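PDB 3QQM: Mlr3007 protein from Mesorhizobium loti, which probably catalyses, with pyridoxal 5'-phosphate, the reversible transfer of the amino group of leucine, isoleucine or valine to 2-oxoglutarate. Local coordinates for residues Phe49-Pro53 with Gln54-Glu58; Pro169-Asp172 with Cys173-Pro177. All coordinates share one frame; numbering follows the deposited sequence.

Contact 1: Phe49-Pro53 with Gln54-Glu58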
ATOM      1  N   PHE A  49     -18.034  -9.896   0.749  1.00 20.64           N
ATOM      2  CA  PHE A  49     -17.897  -9.886  -0.714  1.00 20.90           C
ATOM      3  C   PHE A  49     -17.977 -11.299  -1.314  1.00 21.52           C
ATOM      4  O   PHE A  49     -17.358 -12.219  -0.801  1.00 21.52           O
ATOM      5  CB  PHE A  49     -16.566  -9.250  -1.117  1.00 19.87           C
ATOM      6  CG  PHE A  49     -16.592  -7.773  -1.185  1.00 19.38           C
ATOM      7  CD1 PHE A  49     -16.991  -7.013  -0.098  1.00 20.09           C
ATOM      8  CD2 PHE A  49     -16.140  -7.126  -2.317  1.00 19.28           C
ATOM      9  CE1 PHE A  49     -17.007  -5.622  -0.165  1.00 20.37           C
ATOM     10  CE2 PHE A  49     -16.133  -5.739  -2.395  1.00 19.43           C
ATOM     11  CZ  PHE A  49     -16.561  -4.981  -1.316  1.00 19.67           C
ATOM     12  N   ALA A  50     -18.752 -11.479  -2.377  1.00 22.34           N
ATOM     13  CA  ALA A  50     -18.773 -12.784  -3.050  1.00 23.11           C
ATOM     14  C   ALA A  50     -17.382 -12.846  -3.659  1.00 22.94           C
ATOM     15  O   ALA A  50     -16.876 -11.829  -4.131  1.00 21.87           O
ATOM     16  CB  ALA A  50     -19.858 -12.861  -4.121  1.00 23.17           C
ATOM     17  N   CYS A  51     -16.725 -13.998  -3.555  1.00 23.94           N
ATOM     18  CA  CYS A  51     -15.363 -14.153  -4.071  1.00 24.34           C
ATOM     19  C   CYS A  51     -15.110 -15.572  -4.554  1.00 24.74           C
ATOM     20  O   CYS A  51     -15.061 -16.499  -3.758  1.00 25.38           O
ATOM     21  CB  CYS A  51     -14.364 -13.814  -2.976  1.00 23.94           C
ATOM     22  SG  CYS A  51     -12.682 -13.681  -3.564  1.00 26.12           S
ATOM     23  N   ASP A  52     -14.963 -15.733  -5.861  1.00 24.94           N
ATOM     24  CA  ASP A  52     -14.737 -17.043  -6.468  1.00 25.19           C
ATOM     25  C   ASP A  52     -13.267 -17.135  -6.927  1.00 24.74           C
ATOM     26  O   ASP A  52     -12.892 -16.562  -7.935  1.00 24.29           O
ATOM     27  CB  ASP A  52     -15.689 -17.238  -7.632  1.00 25.47           C
ATOM     28  CG  ASP A  52     -15.502 -18.569  -8.321  1.00 26.09           C
ATOM     29  OD1 ASP A  52     -14.572 -19.316  -7.948  1.00 25.72           O
ATOM     30  OD2 ASP A  52     -16.292 -18.873  -9.242  1.00 26.48           O
ATOM     31  N   PRO A  53     -12.434 -17.862  -6.174  1.00 24.80           N
ATOM     32  CA  PRO A  53     -11.011 -17.974  -6.511  1.00 24.36           C
ATOM     33  C   PRO A  53     -10.714 -18.470  -7.932  1.00 24.72           C
ATOM     34  O   PRO A  53      -9.696 -18.078  -8.517  1.00 24.15           O
ATOM     35  CB  PRO A  53     -10.498 -18.972  -5.486  1.00 24.42           C
ATOM     36  CG  PRO A  53     -11.418 -18.844  -4.347  1.00 24.71           C
ATOM     37  CD  PRO A  53     -12.749 -18.527  -4.897  1.00 24.81           C
ATOM     38  N   GLN A  54     -11.580 -19.317  -8.472  1.00 25.51           N
ATOM     39  CA  GLN A  54     -11.387 -19.852  -9.814  1.00 26.36           C
ATOM     40  C   GLN A  54     -11.487 -18.688 -10.811  1.00 25.92           C
ATOM     41  O   GLN A  54     -10.695 -18.586 -11.769  1.00 25.57           O
ATOM     42  CB  GLN A  54     -12.402 -20.998 -10.091  1.00 27.54           C
ATOM     43  CG  GLN A  54     -12.109 -21.876 -11.348  1.00 30.39           C
ATOM     44  CD  GLN A  54     -12.972 -23.209 -11.413  1.00 34.50           C
ATOM     45  OE1 GLN A  54     -13.851 -23.452 -10.567  1.00 36.56           O
ATOM     46  NE2 GLN A  54     -12.676 -24.069 -12.410  1.00 36.46           N
ATOM     47  N   ARG A  55     -12.415 -17.777 -10.539  1.00 25.56           N
ATOM     48  CA  ARG A  55     -12.618 -16.591 -11.368  1.00 25.40           C
ATOM     49  C   ARG A  55     -11.449 -15.581 -11.239  1.00 24.16           C
ATOM     50  O   ARG A  55     -11.061 -14.924 -12.222  1.00 23.72           O
ATOM     51  CB  ARG A  55     -13.932 -15.943 -10.984  1.00 25.87           C
ATOM     52  CG  ARG A  55     -14.197 -14.615 -11.614  1.00 27.11           C
ATOM     53  CD  ARG A  55     -15.492 -14.015 -11.046  1.00 29.78           C
ATOM     54  NE  ARG A  55     -16.651 -14.892 -11.283  1.00 32.22           N
ATOM     55  CZ  ARG A  55     -17.899 -14.585 -10.947  1.00 33.54           C
ATOM     56  NH1 ARG A  55     -18.170 -13.399 -10.389  1.00 33.72           N
ATOM     57  NH2 ARG A  55     -18.886 -15.452 -11.199  1.00 34.01           N
ATOM     58  N   ILE A  56     -10.915 -15.452 -10.025  1.00 22.97           N
ATOM     59  CA  ILE A  56      -9.786 -14.572  -9.778  1.00 22.01           C
ATOM     60  C   ILE A  56      -8.609 -15.090 -10.596  1.00 21.44           C
ATOM     61  O   ILE A  56      -7.964 -14.338 -11.279  1.00 20.80           O
ATOM     62  CB  ILE A  56      -9.415 -14.499  -8.260  1.00 21.50           C
ATOM     63  CG1 ILE A  56     -10.546 -13.857  -7.469  1.00 21.75           C
ATOM     64  CG2 ILE A  56      -8.135 -13.729  -8.057  1.00 20.73           C
ATOM     65  CD1 ILE A  56     -10.898 -12.483  -7.933  1.00 21.73           C
ATOM     66  N   ALA A  57      -8.349 -16.389 -10.516  1.00 21.50           N
ATOM     67  CA  ALA A  57      -7.258 -17.005 -11.287  1.00 21.80           C
ATOM     68  C   ALA A  57      -7.465 -16.802 -12.789  1.00 22.15           C
ATOM     69  O   ALA A  57      -6.502 -16.605 -13.506  1.00 22.40           O
ATOM     70  CB  ALA A  57      -7.110 -18.508 -10.961  1.00 21.87           C
ATOM     71  N   GLU A  58      -8.721 -16.850 -13.254  1.00 22.59           N
ATOM     72  CA  GLU A  58      -9.025 -16.664 -14.665  1.00 23.20           C
ATOM     73  C   GLU A  58      -8.659 -15.277 -15.120  1.00 22.07           C
ATOM     74  O   GLU A  58      -7.951 -15.133 -16.117  1.00 21.94           O
ATOM     75  CB  GLU A  58     -10.521 -16.941 -15.004  1.00 24.56           C
ATOM     76  CG  GLU A  58     -10.947 -18.447 -14.965  1.00 27.59           C
ATOM     77  CD  GLU A  58     -12.469 -18.686 -15.193  1.00 32.59           C
ATOM     78  OE1 GLU A  58     -12.861 -19.888 -15.292  1.00 36.41           O
ATOM     79  OE2 GLU A  58     -13.278 -17.702 -15.263  1.00 34.98           O
TER
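The carbonyls of Asp52 and Pro53 accept the first N-H groups of helix 53-64: Ile56 N donates to Asp52 O at 3.1 Å and Ala57 N to Pro53 O at 2.9 Å. Arg55 N also approaches Asp52 O, but its N-H is bent to 122° and that bond is weak. The side chain of Asp52 turns back on the same turn. Its CG stands anti to the backbone N (chi1 179°), and this brings Asp52 OD1 to within 3.0 Å of Gln54 N. The bond reaches OD1 from above the carboxylate plane and is moderately bent, at 139°. This is an N-cap: Asp52 sits just before the helix and its carboxylate takes up an N-H that has no carbonyl of a preceding turn to bind. Pro53 follows as the first helical residue, a place that suits proline, since the first turn of a helix makes no use of an N-H at that position. The negative carboxylate probably also interacts favourably with the positive end of the helix dipole. OD1 touches Gln54 CB as well, and the side chains of Asp52 and Gln54 run side by side in the same direction. Arg55 crosses Asp52 at about a right angle, with the two CB atoms 4.0 Å apart. Arg55 NE stays 4.5 Å from Asp52 OD2, which lies well out of the guanidinium plane. The two charges may attract, but no N-H points at the oxygen. Arg55 NH1 instead makes a weak hydrogen bond to Gly81 O. On the inner side, Ile56 places CG1 3.6 Å from Asp52 O and more loosely near Cys51 SG. Cys51, Pro53 and Ile56 all touch Tyr41 of helix 33-47, and Ile56 also reaches Leu75 of strand 71-78.

Contact 2: Pro169-Asp172 with Cys173-Pro177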
ATOM      1  N   PRO A 169       4.886   2.078  11.704  1.00 14.29           N
ATOM      2  CA  PRO A 169       3.762   2.321  12.581  1.00 14.75           C
ATOM      3  C   PRO A 169       2.920   1.072  12.926  1.00 15.15           C
ATOM      4  O   PRO A 169       2.580   0.268  12.051  1.00 15.06           O
ATOM      5  CB  PRO A 169       2.950   3.344  11.805  1.00 14.54           C
ATOM      6  CG  PRO A 169       3.938   4.101  11.073  1.00 14.19           C
ATOM      7  CD  PRO A 169       4.922   3.082  10.625  1.00 14.43           C
ATOM      8  N   ARG A 170       2.593   0.957  14.210  1.00 15.88           N
ATOM      9  CA  ARG A 170       1.790  -0.139  14.739  1.00 16.45           C
ATOM     10  C   ARG A 170       0.420  -0.038  14.130  1.00 16.05           C
ATOM     11  O   ARG A 170      -0.119   1.043  13.985  1.00 15.58           O
ATOM     12  CB  ARG A 170       1.735  -0.062  16.268  1.00 17.01           C
ATOM     13  CG  ARG A 170       1.400  -1.351  16.933  1.00 18.91           C
ATOM     14  CD  ARG A 170       1.648  -1.305  18.440  1.00 20.87           C
ATOM     15  NE  ARG A 170       0.614  -0.568  19.150  1.00 22.37           N
ATOM     16  CZ  ARG A 170       0.639  -0.307  20.455  1.00 24.13           C
ATOM     17  NH1 ARG A 170       1.687  -0.642  21.198  1.00 24.33           N
ATOM     18  NH2 ARG A 170      -0.375   0.336  21.009  1.00 24.58           N
ATOM     19  N   LEU A 171      -0.153  -1.186  13.805  1.00 16.33           N
ATOM     20  CA  LEU A 171      -1.426  -1.264  13.120  1.00 16.27           C
ATOM     21  C   LEU A 171      -2.591  -0.494  13.800  1.00 16.69           C
ATOM     22  O   LEU A 171      -3.396   0.151  13.098  1.00 16.41           O
ATOM     23  CB  LEU A 171      -1.808  -2.724  12.923  1.00 16.41           C
ATOM     24  CG  LEU A 171      -2.881  -2.950  11.867  1.00 17.17           C
ATOM     25  CD1 LEU A 171      -2.384  -2.421  10.494  1.00 16.25           C
ATOM     26  CD2 LEU A 171      -3.248  -4.451  11.813  1.00 18.23           C
ATOM     27  N   ASP A 172      -2.679  -0.538  15.130  1.00 16.57           N
ATOM     28  CA  ASP A 172      -3.749   0.180  15.817  1.00 17.15           C
ATOM     29  C   ASP A 172      -3.697   1.720  15.616  1.00 16.93           C
ATOM     30  O   ASP A 172      -4.600   2.402  16.036  1.00 17.33           O
ATOM     31  CB  ASP A 172      -3.830  -0.177  17.314  1.00 17.51           C
ATOM     32  CG  ASP A 172      -2.548   0.135  18.069  1.00 18.27           C
ATOM     33  OD1 ASP A 172      -1.481   0.371  17.423  1.00 18.87           O
ATOM     34  OD2 ASP A 172      -2.588   0.110  19.314  1.00 19.27           O
ATOM     35  N   CYS A 173      -2.643   2.251  14.995  1.00 16.72           N
ATOM     36  CA  CYS A 173      -2.568   3.691  14.710  1.00 16.70           C
ATOM     37  C   CYS A 173      -3.578   4.132  13.618  1.00 16.19           C
ATOM     38  O   CYS A 173      -3.957   5.312  13.540  1.00 16.06           O
ATOM     39  CB  CYS A 173      -1.142   4.108  14.288  1.00 16.64           C
ATOM     40  SG  CYS A 173       0.146   4.134  15.608  1.00 18.16           S
ATOM     41  N   GLY A 174      -3.973   3.191  12.761  1.00 15.72           N
ATOM     42  CA  GLY A 174      -4.920   3.451  11.680  1.00 15.19           C
ATOM     43  C   GLY A 174      -4.178   3.501  10.363  1.00 14.75           C
ATOM     44  O   GLY A 174      -3.714   4.566   9.929  1.00 14.43           O
ATOM     45  N   LEU A 175      -4.035   2.335   9.746  1.00 14.23           N
ATOM     46  CA  LEU A 175      -3.345   2.186   8.449  1.00 13.66           C
ATOM     47  C   LEU A 175      -3.626   0.804   7.826  1.00 13.17           C
ATOM     48  O   LEU A 175      -4.191  -0.094   8.469  1.00 12.89           O
ATOM     49  CB  LEU A 175      -1.829   2.331   8.592  1.00 13.38           C
ATOM     50  CG  LEU A 175      -1.231   1.453   9.714  1.00 13.82           C
ATOM     51  CD1 LEU A 175       0.021   0.683   9.288  1.00 12.18           C
ATOM     52  CD2 LEU A 175      -1.009   2.287  10.986  1.00 12.92           C
ATOM     53  N   LEU A 176      -3.206   0.653   6.577  1.00 12.80           N
ATOM     54  CA  LEU A 176      -3.349  -0.584   5.859  1.00 12.65           C
ATOM     55  C   LEU A 176      -2.215  -1.554   6.221  1.00 12.56           C
ATOM     56  O   LEU A 176      -1.048  -1.182   6.188  1.00 11.89           O
ATOM     57  CB  LEU A 176      -3.290  -0.323   4.377  1.00 12.44           C
ATOM     58  CG  LEU A 176      -3.512  -1.546   3.510  1.00 12.55           C
ATOM     59  CD1 LEU A 176      -4.962  -1.901   3.546  1.00 12.26           C
ATOM     60  CD2 LEU A 176      -3.047  -1.308   2.054  1.00 12.55           C
ATOM     61  N   PRO A 177      -2.561  -2.795   6.607  1.00 12.80           N
ATOM     62  CA  PRO A 177      -1.490  -3.721   6.849  1.00 13.02           C
ATOM     63  C   PRO A 177      -0.971  -4.134   5.494  1.00 12.87           C
ATOM     64  O   PRO A 177      -1.499  -5.062   4.886  1.00 13.08           O
ATOM     65  CB  PRO A 177      -2.175  -4.896   7.573  1.00 13.39           C
ATOM     66  CG  PRO A 177      -3.580  -4.844   7.134  1.00 13.42           C
ATOM     67  CD  PRO A 177      -3.869  -3.354   6.988  1.00 13.27           C
TER
HETATM   68  O   HOH W   1      -5.164  -0.243  11.059  1.00 15.46           O
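Leu171 O is gripped by two donors. Gly174 N donates to Leu171 O at 3.1 Å, and water 1 donates to it at 2.7 Å. The same water accepts from Leu175 N, so it bridges the turn. One residue earlier, Cys173 N donates to Arg170 O at 3.0 Å. Together the two backbone bonds make a short 3-10 turn. Gly174 leaves it with a positive phi of 105°, where a CB would press on the carbonyl O of Cys173, so glycine fits here. Within the turn, Arg170 clasps Asp172 side-on in a salt bridge, with NE to OD1 at 2.9 Å and NH2 to OD2 at 2.8 Å. Leu171 CB points away from 173-177, but CG anti to the backbone N (chi1 -162°) and the bend at chi2 bring Leu171 CD1 back to 3.8 Å from Pro177 CB. That methyl also meets Leu175 CD1 at 4.1 Å. The other methyl of Leu175, CD2, lies over Arg170 O and reaches Pro169 CB. The turn links strand 166-169 to helix 179-186. Leu171 and Leu175 both touch Arg181 of that helix, whose NH2 also hydrogen-bonds to Pro169 O, while Cys173 and Leu175 pack on Cys150 of strand 149-152.

In the fold
From the N terminus, the chain runs through strand 17-25 and helix 33-47 before it comes to contact 1. There the short loop after helix 33-47 ends and helix 53-64 starts, beside strand 71-78 of the four-stranded antiparallel sheet. The chain then adds strands 71-78 and 83-89 to that sheet and lays down four strands of the mixed sheet. Contact 2 comes after strand 166-169 and turns the chain toward helix 179-186, against strand 149-152 at the edge of the mixed sheet. The contacts follow in series and neither nest nor cross. The centres of contact 1 and contact 2 lie about 28 Å apart, without touch. Contact 1 lies at the surface, whereas contact 2 is partly buried.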